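Local coordinates for protein aminotransferase class I and II (Streptococcus suis 89/1591, PDB 3OP7) that probably transfers amino groups between amino acids and keto acids, using a covalently bound pyridoxal phosphate cofactor, at residues 169-172 and 173-177; 247-250 and 251-255; 256-259 and 260-264; 324-327 and 328-332; 356-359 and 360-364. All coordinates share one frame; numbering follows the deposited sequence. Where two conformers were deposited one is given.

The five contacts follow one another along the chain. Each joins adjoining segments, so none closes a long loop, and none nests in or crosses another. Interaction 1 starts helix 173-184, which lies beside the large mixed sheet. Interaction 2 is a turn in the loop after helix 238-244. Interaction 3 takes up directly where that loop enters helix 257-268, and both touch the second subunit. Interactions 4 and 5 come much later. Interaction 4 ends helix 319-330 and interaction 5 is part of helix 354-368. Their centres are about 12 Å apart, and Val332 and Leu326 pack on Lys363 and Leu364. Interactions 2 and 5 lie on opposite sides of the chain's centre.

Interaction 1 (169-172 and 173-177). With EDO (1,2-ethanediol), chain F; EDO (1,2-ethanediol), chain K.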
loop_
_atom_site.group_PDB
_atom_site.type_symbol
_atom_site.label_atom_id
_atom_site.label_comp_id
_atom_site.label_asym_id
_atom_site.label_seq_id
_atom_site.Cartn_x
_atom_site.Cartn_y
_atom_site.Cartn_z
ATOM N N ALA A 169 14.267 21.623 -6.660
ATOM C CA ALA A 169 14.365 22.310 -7.962
ATOM C C ALA A 169 13.268 21.805 -8.907
ATOM O O ALA A 169 12.862 20.655 -8.816
ATOM C CB ALA A 169 15.750 22.048 -8.613
ATOM N N VAL A 170 12.812 22.655 -9.821
ATOM C CA VAL A 170 11.677 22.315 -10.659
ATOM C C VAL A 170 12.020 22.522 -12.156
ATOM O O VAL A 170 12.776 23.403 -12.514
ATOM C CB VAL A 170 10.435 23.136 -10.159
ATOM C CG1 VAL A 170 10.489 24.572 -10.723
ATOM C CG2 VAL A 170 9.144 22.469 -10.424
HETATM N N MSE A 171 11.506 21.629 -12.989
HETATM C CA MSE A 171 11.505 21.825 -14.438
HETATM C C MSE A 171 10.283 22.595 -14.848
HETATM O O MSE A 171 9.162 22.132 -14.666
HETATM C CB MSE A 171 11.469 20.487 -15.169
HETATM C CG MSE A 171 12.638 19.576 -14.877
HETATM SE SE MSE A 171 12.278 17.711 -15.385
HETATM C CE MSE A 171 14.066 17.027 -15.083
ATOM N N ASP A 172 10.482 23.715 -15.489
ATOM C CA ASP A 172 9.341 24.499 -15.937
ATOM C C ASP A 172 8.791 23.980 -17.279
ATOM O O ASP A 172 9.283 22.990 -17.850
ATOM C CB ASP A 172 9.676 25.994 -15.957
ATOM C CG ASP A 172 10.715 26.377 -16.989
ATOM O OD1 ASP A 172 11.103 25.581 -17.860
ATOM O OD2 ASP A 172 11.141 27.530 -16.931
ATOM N N ARG A 173 7.775 24.653 -17.781
ATOM C CA ARG A 173 7.139 24.265 -19.033
ATOM C C ARG A 173 8.118 24.175 -20.196
ATOM O O ARG A 173 8.073 23.229 -20.933
ATOM C CB ARG A 173 6.037 25.265 -19.421
ATOM C CG ARG A 173 5.388 24.990 -20.794
ATOM C CD ARG A 173 4.268 25.991 -21.092
ATOM N NE ARG A 173 3.102 25.767 -20.230
ATOM C CZ ARG A 173 2.124 24.890 -20.465
ATOM N NH1 ARG A 173 2.137 24.081 -21.510
ATOM N NH2 ARG A 173 1.116 24.831 -19.635
ATOM N N THR A 174 8.960 25.180 -20.374
ATOM C CA THR A 174 9.905 25.188 -21.512
ATOM C C THR A 174 10.806 23.928 -21.470
ATOM O O THR A 174 11.028 23.269 -22.490
ATOM C CB THR A 174 10.756 26.437 -21.502
ATOM O OG1 THR A 174 9.891 27.583 -21.578
ATOM C CG2 THR A 174 11.730 26.485 -22.709
ATOM N N TYR A 175 11.335 23.637 -20.293
ATOM C CA TYR A 175 12.097 22.415 -20.065
ATOM C C TYR A 175 11.328 21.135 -20.316
ATOM O O TYR A 175 11.818 20.242 -21.022
ATOM C CB TYR A 175 12.631 22.396 -18.634
ATOM C CG TYR A 175 13.694 21.346 -18.407
ATOM C CD1 TYR A 175 13.371 20.022 -18.254
ATOM C CD2 TYR A 175 15.043 21.709 -18.342
ATOM C CE1 TYR A 175 14.377 19.058 -18.058
ATOM C CE2 TYR A 175 16.016 20.758 -18.113
ATOM C CZ TYR A 175 15.673 19.441 -18.009
ATOM O OH TYR A 175 16.655 18.517 -17.808
ATOM N N LEU A 176 10.142 21.011 -19.703
ATOM C CA LEU A 176 9.297 19.858 -19.878
ATOM C C LEU A 176 8.907 19.574 -21.335
ATOM O O LEU A 176 8.790 18.410 -21.724
ATOM C CB LEU A 176 8.002 19.953 -19.028
ATOM C CG LEU A 176 8.169 19.902 -17.512
ATOM C CD1 LEU A 176 6.861 20.270 -16.767
ATOM C CD2 LEU A 176 8.678 18.530 -16.992
ATOM N N GLU A 177 8.632 20.617 -22.106
ATOM C CA GLU A 177 8.253 20.448 -23.479
ATOM C C GLU A 177 9.414 19.825 -24.276
ATOM O O GLU A 177 9.160 18.999 -25.166
ATOM C CB GLU A 177 7.753 21.810 -24.094
ATOM C CG GLU A 177 6.315 22.098 -23.561
ATOM C CD GLU A 177 5.681 23.452 -23.978
ATOM O OE1 GLU A 177 6.395 24.360 -24.387
ATOM O OE2 GLU A 177 4.440 23.586 -23.820
HETATM C C1 EDO F . 14.336 25.903 -10.728
HETATM O O1 EDO F . 14.112 25.258 -9.455
HETATM C C2 EDO F . 15.542 25.305 -11.463
HETATM O O2 EDO F . 16.739 25.383 -10.662
HETATM C C1 EDO K . -2.217 23.894 -17.814
HETATM O O1 EDO K . -1.945 23.539 -19.181
HETATM C C2 EDO K . -0.914 24.222 -17.087
HETATM O O2 EDO K . -0.915 23.873 -15.690
#
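Selenomethionine Met171 lies against the ring of Tyr175 one turn further on. Met171 CG comes to 3.5 Å from Tyr175 CD1. Met171 SE is 4.6 Å from the Tyr175 ring centroid and well off the ring normal, an oblique Met-aromatic contact. Met171 CB also meets Leu176 CD2 at 3.9 Å. This is the tight side. Asp172 is the N-cap of the helix. Its chi1 of 67° sets CG between the backbone N and the carbonyl carbon and turns the carboxylate back over the first turn. There Asp172 OD1 accepts from Tyr175 N at 3.1 Å, in a nearly straight bond. Asp172 O takes Leu176 N at 2.8 Å and closes the first helical turn. The other side is looser. Arg173 reaches along the helix surface, and Arg173 NH1 meets Glu177 OE2 at 3.3 Å in a salt bridge, from above the carboxylate plane. Its NE pairs with Asp203. A 1,2-ethanediol, probably from the crystallisation liquor, takes a weak bond from NH2. Helix 173-184 begins beside the large mixed sheet. Met171 packs on strands 128-135, 141-142 and 157-161, Leu176 sits on Ile160, and Tyr175 OH bonds to Pro142 O.

Interaction 2 (247-250 and 251-255); sequences YRDY and TMICA
Three backbone N-H groups, those of Thr251, Met252 and Ile253, converge on Arg248 O. Arg248 O is 2.8 Å from Ile253 N and 2.9 Å from Met252 N. Thr251 N is further off, 3.3 Å from Arg248 O. Met252 N meets the oxygen nearly end-on, while the other two come from above the carbonyl plane. The chain therefore winds tightly round one oxygen, and Ile253, with phi at 64°, takes it out of the turn. Among the side chains, Arg248 runs past Met252, a selenomethionine, with Arg248 NE 3.8 Å from Met252 SE. A bend at chi3 (63°) turns its guanidinium back toward Ile253 and Cys254. Arg248 is modelled in two conformers, and these details hold for one of them. Its NH2 bonds to the carbonyl oxygens of Gln86 and Ile62. Asp249 crosses Ile253 at an angle, with Asp249 OD1 3.7 Å from Ile253 CG1. A water sits 2.7 Å from Asp249 OD1 and 2.8 Å from Ile253 O, though it has more acceptors nearby than protons to give. The turn lies between helix 89-101, where Thr251 meets Leu95 and Tyr99, and the second subunit, whose Pro5 O takes a bond from Tyr250 OH. Met252 reaches Thr87 on strand 84-87.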
loop_
_atom_site.group_PDB
_atom_site.type_symbol
_atom_site.label_atom_id
_atom_site.label_comp_id
_atom_site.label_asym_id
_atom_site.label_seq_id
_atom_site.Cartn_x
_atom_site.Cartn_y
_atom_site.Cartn_z
ATOM N N TYR A 247 -4.144 -4.300 -11.459
ATOM C CA TYR A 247 -2.985 -4.651 -10.620
ATOM C C TYR A 247 -3.057 -4.123 -9.186
ATOM O O TYR A 247 -2.203 -4.452 -8.355
ATOM C CB TYR A 247 -1.693 -4.160 -11.257
ATOM C CG TYR A 247 -1.414 -4.835 -12.559
ATOM C CD1 TYR A 247 -0.714 -6.047 -12.603
ATOM C CD2 TYR A 247 -1.897 -4.303 -13.740
ATOM C CE1 TYR A 247 -0.499 -6.685 -13.805
ATOM C CE2 TYR A 247 -1.684 -4.916 -14.934
ATOM C CZ TYR A 247 -0.988 -6.110 -14.970
ATOM O OH TYR A 247 -0.823 -6.726 -16.198
ATOM N N ARG A 248 -4.099 -3.357 -8.841
ATOM C CA ARG A 248 -4.163 -2.780 -7.503
ATOM C C ARG A 248 -4.336 -3.824 -6.373
ATOM O O ARG A 248 -3.977 -3.526 -5.262
ATOM C CB ARG A 248 -5.233 -1.668 -7.443
ATOM C CG ARG A 248 -4.816 -0.503 -8.371
ATOM C CD ARG A 248 -5.856 0.655 -8.553
ATOM N NE ARG A 248 -6.152 1.382 -7.324
ATOM C CZ ARG A 248 -7.251 1.255 -6.598
ATOM N NH1 ARG A 248 -8.204 0.390 -6.942
ATOM N NH2 ARG A 248 -7.398 1.973 -5.490
ATOM N N ASP A 249 -4.844 -5.029 -6.629
ATOM C CA ASP A 249 -4.898 -6.017 -5.555
ATOM C C ASP A 249 -3.526 -6.605 -5.220
ATOM O O ASP A 249 -3.386 -7.294 -4.205
ATOM C CB ASP A 249 -5.886 -7.157 -5.785
ATOM C CG ASP A 249 -7.337 -6.702 -5.790
ATOM O OD1 ASP A 249 -7.578 -5.484 -5.754
ATOM O OD2 ASP A 249 -8.185 -7.617 -5.836
ATOM N N TYR A 250 -2.503 -6.327 -6.008
ATOM C CA TYR A 250 -1.190 -6.808 -5.577
ATOM C C TYR A 250 -0.633 -5.943 -4.492
ATOM O O TYR A 250 0.262 -6.373 -3.761
ATOM C CB TYR A 250 -0.204 -6.779 -6.756
ATOM C CG TYR A 250 -0.350 -7.891 -7.742
ATOM C CD1 TYR A 250 -0.037 -9.210 -7.405
ATOM C CD2 TYR A 250 -0.786 -7.651 -9.041
ATOM C CE1 TYR A 250 -0.109 -10.188 -8.307
ATOM C CE2 TYR A 250 -0.873 -8.642 -9.965
ATOM C CZ TYR A 250 -0.528 -9.937 -9.614
ATOM O OH TYR A 250 -0.630 -11.043 -10.469
ATOM N N THR A 251 -1.034 -4.663 -4.463
ATOM C CA THR A 251 -0.400 -3.685 -3.602
ATOM C C THR A 251 -1.267 -3.032 -2.537
ATOM O O THR A 251 -0.758 -2.669 -1.472
ATOM C CB THR A 251 0.212 -2.580 -4.490
ATOM O OG1 THR A 251 -0.849 -1.887 -5.153
ATOM C CG2 THR A 251 1.196 -3.238 -5.541
HETATM N N MSE A 252 -2.564 -2.809 -2.809
HETATM C CA MSE A 252 -3.381 -2.038 -1.911
HETATM C C MSE A 252 -4.851 -2.505 -1.787
HETATM O O MSE A 252 -5.423 -2.348 -0.726
HETATM C CB MSE A 252 -3.317 -0.568 -2.282
HETATM C CG MSE A 252 -3.841 -0.294 -3.619
HETATM SE SE MSE A 252 -3.866 1.496 -4.245
HETATM C CE MSE A 252 -2.000 1.351 -4.820
ATOM N N ILE A 253 -5.398 -3.067 -2.870
ATOM C CA ILE A 253 -6.877 -3.185 -3.153
ATOM C C ILE A 253 -7.541 -1.803 -3.325
ATOM O O ILE A 253 -8.114 -1.496 -4.394
ATOM C CB ILE A 253 -7.663 -4.054 -2.148
ATOM C CG1 ILE A 253 -7.045 -5.450 -2.052
ATOM C CG2 ILE A 253 -9.174 -4.119 -2.591
ATOM C CD1 ILE A 253 -7.732 -6.385 -1.086
ATOM N N CYS A 254 -7.485 -1.019 -2.262
ATOM C CA CYS A 254 -8.030 0.313 -2.223
ATOM C C CYS A 254 -7.441 1.058 -1.019
ATOM O O CYS A 254 -6.792 0.489 -0.125
ATOM C CB CYS A 254 -9.573 0.232 -2.100
ATOM S SG CYS A 254 -10.086 -0.715 -0.762
ATOM N N ALA A 255 -7.719 2.343 -0.990
ATOM C CA ALA A 255 -7.390 3.151 0.141
ATOM C C ALA A 255 -8.559 3.188 1.084
ATOM O O ALA A 255 -9.621 2.564 0.805
ATOM C CB ALA A 255 -7.079 4.565 -0.355
HETATM O O HOH W 1 -9.115 3.599 -3.143
HETATM O O HOH W 2 -9.227 -3.343 -6.207
#

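Interaction 3 (256-259 and 260-264)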
loop_
_atom_site.group_PDB
_atom_site.type_symbol
_atom_site.label_atom_id
_atom_site.label_comp_id
_atom_site.label_asym_id
_atom_site.label_seq_id
_atom_site.Cartn_x
_atom_site.Cartn_y
_atom_site.Cartn_z
ATOM N N GLY A 256 -8.421 3.860 2.230
ATOM C CA GLY A 256 -9.452 3.701 3.280
ATOM C C GLY A 256 -10.732 4.508 3.068
ATOM O O GLY A 256 -10.722 5.521 2.395
ATOM N N VAL A 257 -11.829 4.032 3.659
ATOM C CA VAL A 257 -13.122 4.727 3.621
ATOM C C VAL A 257 -13.061 6.152 4.241
ATOM O O VAL A 257 -13.474 7.105 3.612
ATOM C CB VAL A 257 -14.217 3.882 4.312
ATOM C CG1 VAL A 257 -15.553 4.608 4.490
ATOM C CG2 VAL A 257 -14.454 2.634 3.463
ATOM N N PHE A 258 -12.555 6.250 5.465
ATOM C CA PHE A 258 -12.435 7.546 6.147
ATOM C C PHE A 258 -11.427 8.360 5.402
ATOM O O PHE A 258 -11.603 9.559 5.220
ATOM C CB PHE A 258 -11.983 7.349 7.592
ATOM C CG PHE A 258 -11.491 8.567 8.278
ATOM C CD1 PHE A 258 -10.159 8.933 8.168
ATOM C CD2 PHE A 258 -12.337 9.367 9.055
ATOM C CE1 PHE A 258 -9.672 10.037 8.837
ATOM C CE2 PHE A 258 -11.825 10.501 9.722
ATOM C CZ PHE A 258 -10.503 10.803 9.610
ATOM N N ASP A 259 -10.377 7.701 4.943
ATOM C CA ASP A 259 -9.287 8.421 4.262
ATOM C C ASP A 259 -9.792 9.161 2.989
ATOM O O ASP A 259 -9.507 10.339 2.729
ATOM C CB ASP A 259 -8.140 7.462 3.967
ATOM C CG ASP A 259 -7.580 6.795 5.218
ATOM O OD1 ASP A 259 -7.587 7.431 6.293
ATOM O OD2 ASP A 259 -7.124 5.607 5.085
ATOM N N ASP A 260 -10.567 8.455 2.170
ATOM C CA ASP A 260 -11.219 9.041 1.021
ATOM C C ASP A 260 -12.213 10.163 1.403
ATOM O O ASP A 260 -12.325 11.159 0.702
ATOM C CB ASP A 260 -11.889 7.956 0.168
ATOM C CG ASP A 260 -12.838 8.543 -0.874
ATOM O OD1 ASP A 260 -12.410 8.855 -1.993
ATOM O OD2 ASP A 260 -14.030 8.652 -0.531
ATOM N N LEU A 261 -12.975 9.985 2.489
ATOM C CA LEU A 261 -13.924 11.015 2.967
ATOM C C LEU A 261 -13.189 12.310 3.296
ATOM O O LEU A 261 -13.622 13.405 2.892
ATOM C CB LEU A 261 -14.656 10.522 4.209
ATOM C CG LEU A 261 -16.169 10.407 4.328
ATOM C CD1 LEU A 261 -16.552 10.860 5.723
ATOM C CD2 LEU A 261 -17.014 11.126 3.221
ATOM N N VAL A 262 -12.085 12.199 4.033
ATOM C CA VAL A 262 -11.270 13.379 4.356
ATOM C C VAL A 262 -10.687 13.955 3.077
ATOM O O VAL A 262 -10.674 15.181 2.907
ATOM C CB VAL A 262 -10.143 13.080 5.377
ATOM C CG1 VAL A 262 -9.244 14.310 5.596
ATOM C CG2 VAL A 262 -10.757 12.563 6.706
ATOM N N ALA A 263 -10.268 13.090 2.155
ATOM C CA ALA A 263 -9.674 13.592 0.895
ATOM C C ALA A 263 -10.714 14.417 0.118
ATOM O O ALA A 263 -10.367 15.420 -0.447
ATOM C CB ALA A 263 -9.156 12.426 0.022
ATOM N N GLN A 264 -11.973 13.952 0.089
ATOM C CA GLN A 264 -13.042 14.665 -0.624
ATOM C C GLN A 264 -13.146 16.106 -0.047
ATOM O O GLN A 264 -13.246 17.091 -0.770
ATOM C CB GLN A 264 -14.386 13.971 -0.433
ATOM C CG GLN A 264 -14.569 12.642 -1.172
ATOM C CD GLN A 264 -15.933 12.030 -0.928
ATOM O OE1 GLN A 264 -16.970 12.694 -1.069
ATOM N NE2 GLN A 264 -15.942 10.788 -0.527
HETATM O O HOH W 3 -15.048 7.110 1.396
#
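Phe258 has CG opposite its backbone N (chi1 165°), which sends the ring along the helix toward Val262. Val262 keeps CG1 opposite its own N (chi1 175°), and so CG2 is the branch left to meet the ring. Val262 CG2 stands over one face, 3.6 Å from the Phe258 ring centroid, in a CH-pi contact. It is offset toward the rim, and Phe258 CZ is the ring atom nearest Val262 CG2, at 3.4 Å. The polar side of the same turns is held by Asp260. Asp260 OD2 accepts from Gln264 NE2 at 2.9 Å, on the syn side but well out of the carboxylate plane. A water gives Asp260 OD2 a second bond, at 2.7 Å, and also donates to Val257 O. OD1 is bonded by Gln86 and Ser65. The buried carboxylate is therefore fixed at both oxygens. Asp260 N gives to Gly256 O, of the N-cap residue, at 2.9 Å. The Phe258 ring also stacks on Phe258 of the second subunit, and the Asp259 carboxylates of the two chains come close, which may favour a shared or retained proton. This is a helix N-terminus packed at the interface of a dimer, the usual assembly of class I and II aminotransferases.

Interaction 4 (324-327 and 328-332)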
loop_
_atom_site.group_PDB
_atom_site.type_symbol
_atom_site.label_atom_id
_atom_site.label_comp_id
_atom_site.label_asym_id
_atom_site.label_seq_id
_atom_site.Cartn_x
_atom_site.Cartn_y
_atom_site.Cartn_z
ATOM N N LEU A 324 25.374 12.572 12.461
ATOM C CA LEU A 324 25.346 11.743 13.679
ATOM C C LEU A 324 25.859 12.546 14.874
ATOM O O LEU A 324 25.280 12.519 15.961
ATOM C CB LEU A 324 26.202 10.478 13.519
ATOM C CG LEU A 324 25.699 9.344 12.599
ATOM C CD1 LEU A 324 26.879 8.385 12.270
ATOM C CD2 LEU A 324 24.525 8.605 13.237
ATOM N N GLN A 325 26.961 13.251 14.663
ATOM C CA GLN A 325 27.536 14.089 15.711
ATOM C C GLN A 325 26.629 15.244 16.099
ATOM O O GLN A 325 26.463 15.515 17.280
ATOM C CB GLN A 325 28.875 14.641 15.267
ATOM C CG GLN A 325 29.965 13.618 15.219
ATOM C CD GLN A 325 31.326 14.257 14.939
ATOM O OE1 GLN A 325 32.196 13.641 14.311
ATOM N NE2 GLN A 325 31.502 15.502 15.383
ATOM N N LEU A 326 26.064 15.929 15.111
ATOM C CA LEU A 326 25.097 17.009 15.366
ATOM C C LEU A 326 23.898 16.491 16.173
ATOM O O LEU A 326 23.433 17.131 17.137
ATOM C CB LEU A 326 24.607 17.594 14.043
ATOM C CG LEU A 326 23.457 18.597 14.108
ATOM C CD1 LEU A 326 23.938 19.924 14.719
ATOM C CD2 LEU A 326 22.831 18.757 12.732
ATOM N N LEU A 327 23.428 15.312 15.806
ATOM C CA LEU A 327 22.318 14.692 16.523
ATOM C C LEU A 327 22.709 14.387 17.977
ATOM O O LEU A 327 21.980 14.760 18.899
ATOM C CB LEU A 327 21.849 13.423 15.795
ATOM C CG LEU A 327 20.706 12.617 16.422
ATOM C CD1 LEU A 327 19.448 13.469 16.466
ATOM C CD2 LEU A 327 20.443 11.336 15.607
ATOM N N GLN A 328 23.855 13.739 18.192
ATOM C CA GLN A 328 24.299 13.329 19.529
ATOM C C GLN A 328 24.555 14.547 20.424
ATOM O O GLN A 328 24.189 14.574 21.601
ATOM C CB GLN A 328 25.585 12.488 19.427
ATOM C CG GLN A 328 25.410 11.106 18.772
ATOM C CD GLN A 328 26.738 10.468 18.376
ATOM O OE1 GLN A 328 27.811 10.959 18.727
ATOM N NE2 GLN A 328 26.664 9.367 17.640
ATOM N N GLU A 329 25.205 15.547 19.847
ATOM C CA GLU A 329 25.622 16.730 20.604
ATOM C C GLU A 329 24.562 17.835 20.802
ATOM O O GLU A 329 24.613 18.539 21.814
ATOM C CB GLU A 329 26.869 17.341 19.966
ATOM C CG GLU A 329 28.077 16.440 20.074
ATOM C CD GLU A 329 29.378 17.158 19.717
ATOM O OE1 GLU A 329 29.479 18.384 19.948
ATOM O OE2 GLU A 329 30.296 16.495 19.201
ATOM N N HIS A 330 23.666 18.020 19.842
ATOM C CA HIS A 330 22.668 19.112 19.887
ATOM C C HIS A 330 21.236 18.704 19.657
ATOM O O HIS A 330 20.323 19.542 19.755
ATOM C CB HIS A 330 23.042 20.194 18.886
ATOM C CG HIS A 330 24.366 20.809 19.177
ATOM N ND1 HIS A 330 24.588 21.591 20.288
ATOM C CD2 HIS A 330 25.559 20.702 18.548
ATOM C CE1 HIS A 330 25.853 21.964 20.311
ATOM N NE2 HIS A 330 26.461 21.445 19.261
ATOM N N GLY A 331 21.025 17.427 19.342
ATOM C CA GLY A 331 19.702 16.902 19.130
ATOM C C GLY A 331 19.008 17.335 17.845
ATOM O O GLY A 331 17.806 17.177 17.745
ATOM N N VAL A 332 19.763 17.853 16.869
ATOM C CA VAL A 332 19.218 18.330 15.606
ATOM C C VAL A 332 19.283 17.201 14.563
ATOM O O VAL A 332 20.341 16.591 14.349
ATOM C CB VAL A 332 19.997 19.581 15.060
ATOM C CG1 VAL A 332 19.437 20.042 13.714
ATOM C CG2 VAL A 332 19.990 20.738 16.073
#
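Leu327 O takes the N-H of Gly331. Gly331 N donates to Leu327 O at 2.9 Å, with a bent N-H...O angle of 133° and from above the carbonyl plane. Gly331 CA adds a weak CA-H...O contact to Leu327 O at 3.1 Å. Both come from the residue at which the chain leaves the helix, with positive phi. One residue later the chain turns back, and Val332 O lies 3.5 Å from Leu327 CA in a second CA-H...O contact. Before this point the bonding is regular. His330 N, for example, gives to Leu326 O at 2.9 Å.

The apolar part is carried by Leu326 and Val332. The leucine has CG opposite its backbone N (chi1 172°), and this directs the branched end toward the returning chain. Leu326 CG then meets Val332 CB at 3.7 Å, and Leu326 CD2 touches Val332 O at the same distance. Gln325 and Glu329 lie alongside each other. Their amide and carboxylate planes are only 10° apart, with Gln325 NE2 still 4.1 Å from Glu329 OE2. Glu329 is exposed, while Gln325 also rests on Phe367.

Leu326 packs on Phe367 of helix 354-368 too, while Leu324 and Leu327 face helix 8-16. Gly331 makes backbone bonds with Ile21 and Tyr22. The whole is a helix C-terminus closed by a glycine of positive phi. Gly331 turns the chain from helix 319-330 directly into strand 332-333, which pairs in parallel with strand 22-23.

Interaction 5 (356-359 and 360-364); sequences TLIK and GLEKL
Lys359, Glu362 and Gly360 have the most surface buried here. The first two meet as charged groups on the outer side of helix 354-368. Lys359 leaves the backbone with CG opposite N and then curls, with chi2 at 49° and chi3 at 64°. The two bends bring its end back over the next turn. Lys359 NZ reaches Glu362 OE1 at 3.4 Å, a salt bridge whose hydrogen bond is weak. Lys359 CE is almost as close to Glu362 OE1, at 3.5 Å. The other carboxylate oxygen, Glu362 OE2, lies 3.6 Å from Ile358 CG2, where the two side chains run side by side. The aliphatic part of Lys359 is used as well. Lys359 CD rests on Lys363 CG at 3.9 Å.

Gly360 takes part through its backbone. Gly360 N donates to Thr356 O at 2.8 Å, and Gly360 O accepts from Leu364 N at 2.8 Å. Gly360 O also lies against Val332 CG2.

On the inner side of the helix Leu357 CD1 meets Leu361 CG at 3.9 Å. Both leucines also pack on helix 270-294, Leu357 on Ile287 and Leu361 on Trp291.

The chemistry divides the helix into two faces. Leucines seal the buried one. The outer one carries charged groups. The stem of Lys363 packs on His330 of helix 319-330 and on Val332, and its NZ stands 5.2 Å from Lys359 NZ. Glu362 probably offsets part of that like charge, but its long bond suggests a modest gain in stability.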
loop_
_atom_site.group_PDB
_atom_site.type_symbol
_atom_site.label_atom_id
_atom_site.label_comp_id
_atom_site.label_asym_id
_atom_site.label_seq_id
_atom_site.Cartn_x
_atom_site.Cartn_y
_atom_site.Cartn_z
ATOM N N THR A 356 10.804 25.452 15.910
ATOM C CA THR A 356 11.683 24.282 15.824
ATOM C C THR A 356 12.751 24.531 14.743
ATOM O O THR A 356 13.927 24.229 14.983
ATOM C CB THR A 356 10.911 22.963 15.602
ATOM O OG1 THR A 356 10.120 22.663 16.767
ATOM C CG2 THR A 356 11.867 21.794 15.345
ATOM N N LEU A 357 12.351 25.146 13.616
ATOM C CA LEU A 357 13.294 25.570 12.567
ATOM C C LEU A 357 14.323 26.483 13.159
ATOM O O LEU A 357 15.526 26.243 12.997
ATOM C CB LEU A 357 12.619 26.270 11.370
ATOM C CG LEU A 357 13.556 26.745 10.230
ATOM C CD1 LEU A 357 14.339 25.553 9.615
ATOM C CD2 LEU A 357 12.825 27.544 9.109
ATOM N N ILE A 358 13.864 27.543 13.831
ATOM C CA ILE A 358 14.784 28.564 14.348
ATOM C C ILE A 358 15.797 27.964 15.308
ATOM O O ILE A 358 16.988 28.251 15.219
ATOM C CB ILE A 358 14.039 29.754 14.998
ATOM C CG1 ILE A 358 13.345 30.578 13.897
ATOM C CG2 ILE A 358 15.022 30.666 15.754
ATOM C CD1 ILE A 358 12.386 31.664 14.416
ATOM N N LYS A 359 15.327 27.126 16.219
ATOM C CA LYS A 359 16.212 26.523 17.214
ATOM C C LYS A 359 17.171 25.523 16.540
ATOM O O LYS A 359 18.373 25.506 16.835
ATOM C CB LYS A 359 15.388 25.857 18.342
ATOM C CG LYS A 359 16.222 25.211 19.479
ATOM C CD LYS A 359 17.339 26.101 20.064
ATOM C CE LYS A 359 16.801 27.346 20.745
ATOM N NZ LYS A 359 17.840 28.122 21.486
ATOM N N GLY A 360 16.641 24.730 15.617
ATOM C CA GLY A 360 17.450 23.789 14.841
ATOM C C GLY A 360 18.600 24.496 14.152
ATOM O O GLY A 360 19.757 24.059 14.252
ATOM N N LEU A 361 18.285 25.616 13.492
ATOM C CA LEU A 361 19.292 26.409 12.772
ATOM C C LEU A 361 20.312 27.047 13.722
ATOM O O LEU A 361 21.522 27.004 13.491
ATOM C CB LEU A 361 18.613 27.489 11.908
ATOM C CG LEU A 361 17.764 26.985 10.725
ATOM C CD1 LEU A 361 17.241 28.142 9.894
ATOM C CD2 LEU A 361 18.493 25.971 9.836
ATOM N N GLU A 362 19.811 27.663 14.786
ATOM C CA GLU A 362 20.664 28.194 15.839
ATOM C C GLU A 362 21.673 27.140 16.312
ATOM O O GLU A 362 22.889 27.394 16.336
ATOM C CB GLU A 362 19.801 28.697 16.987
ATOM C CG GLU A 362 19.477 30.209 16.878
ATOM C CD GLU A 362 18.295 30.671 17.758
ATOM O OE1 GLU A 362 17.734 29.865 18.560
ATOM O OE2 GLU A 362 17.918 31.856 17.610
ATOM N N LYS A 363 21.171 25.943 16.626
ATOM C CA LYS A 363 22.018 24.857 17.115
ATOM C C LYS A 363 22.971 24.322 16.044
ATOM O O LYS A 363 24.093 23.937 16.355
ATOM C CB LYS A 363 21.182 23.718 17.705
ATOM C CG LYS A 363 20.452 24.069 19.030
ATOM C CD LYS A 363 21.413 24.203 20.224
ATOM C CE LYS A 363 20.692 24.078 21.570
ATOM N NZ LYS A 363 21.509 24.614 22.710
ATOM N N LEU A 364 22.520 24.285 14.793
ATOM C CA LEU A 364 23.384 23.911 13.669
ATOM C C LEU A 364 24.536 24.901 13.534
ATOM O O LEU A 364 25.687 24.496 13.352
ATOM C CB LEU A 364 22.580 23.861 12.364
ATOM C CG LEU A 364 23.332 23.434 11.107
ATOM C CD1 LEU A 364 24.185 22.170 11.343
ATOM C CD2 LEU A 364 22.358 23.235 9.925
#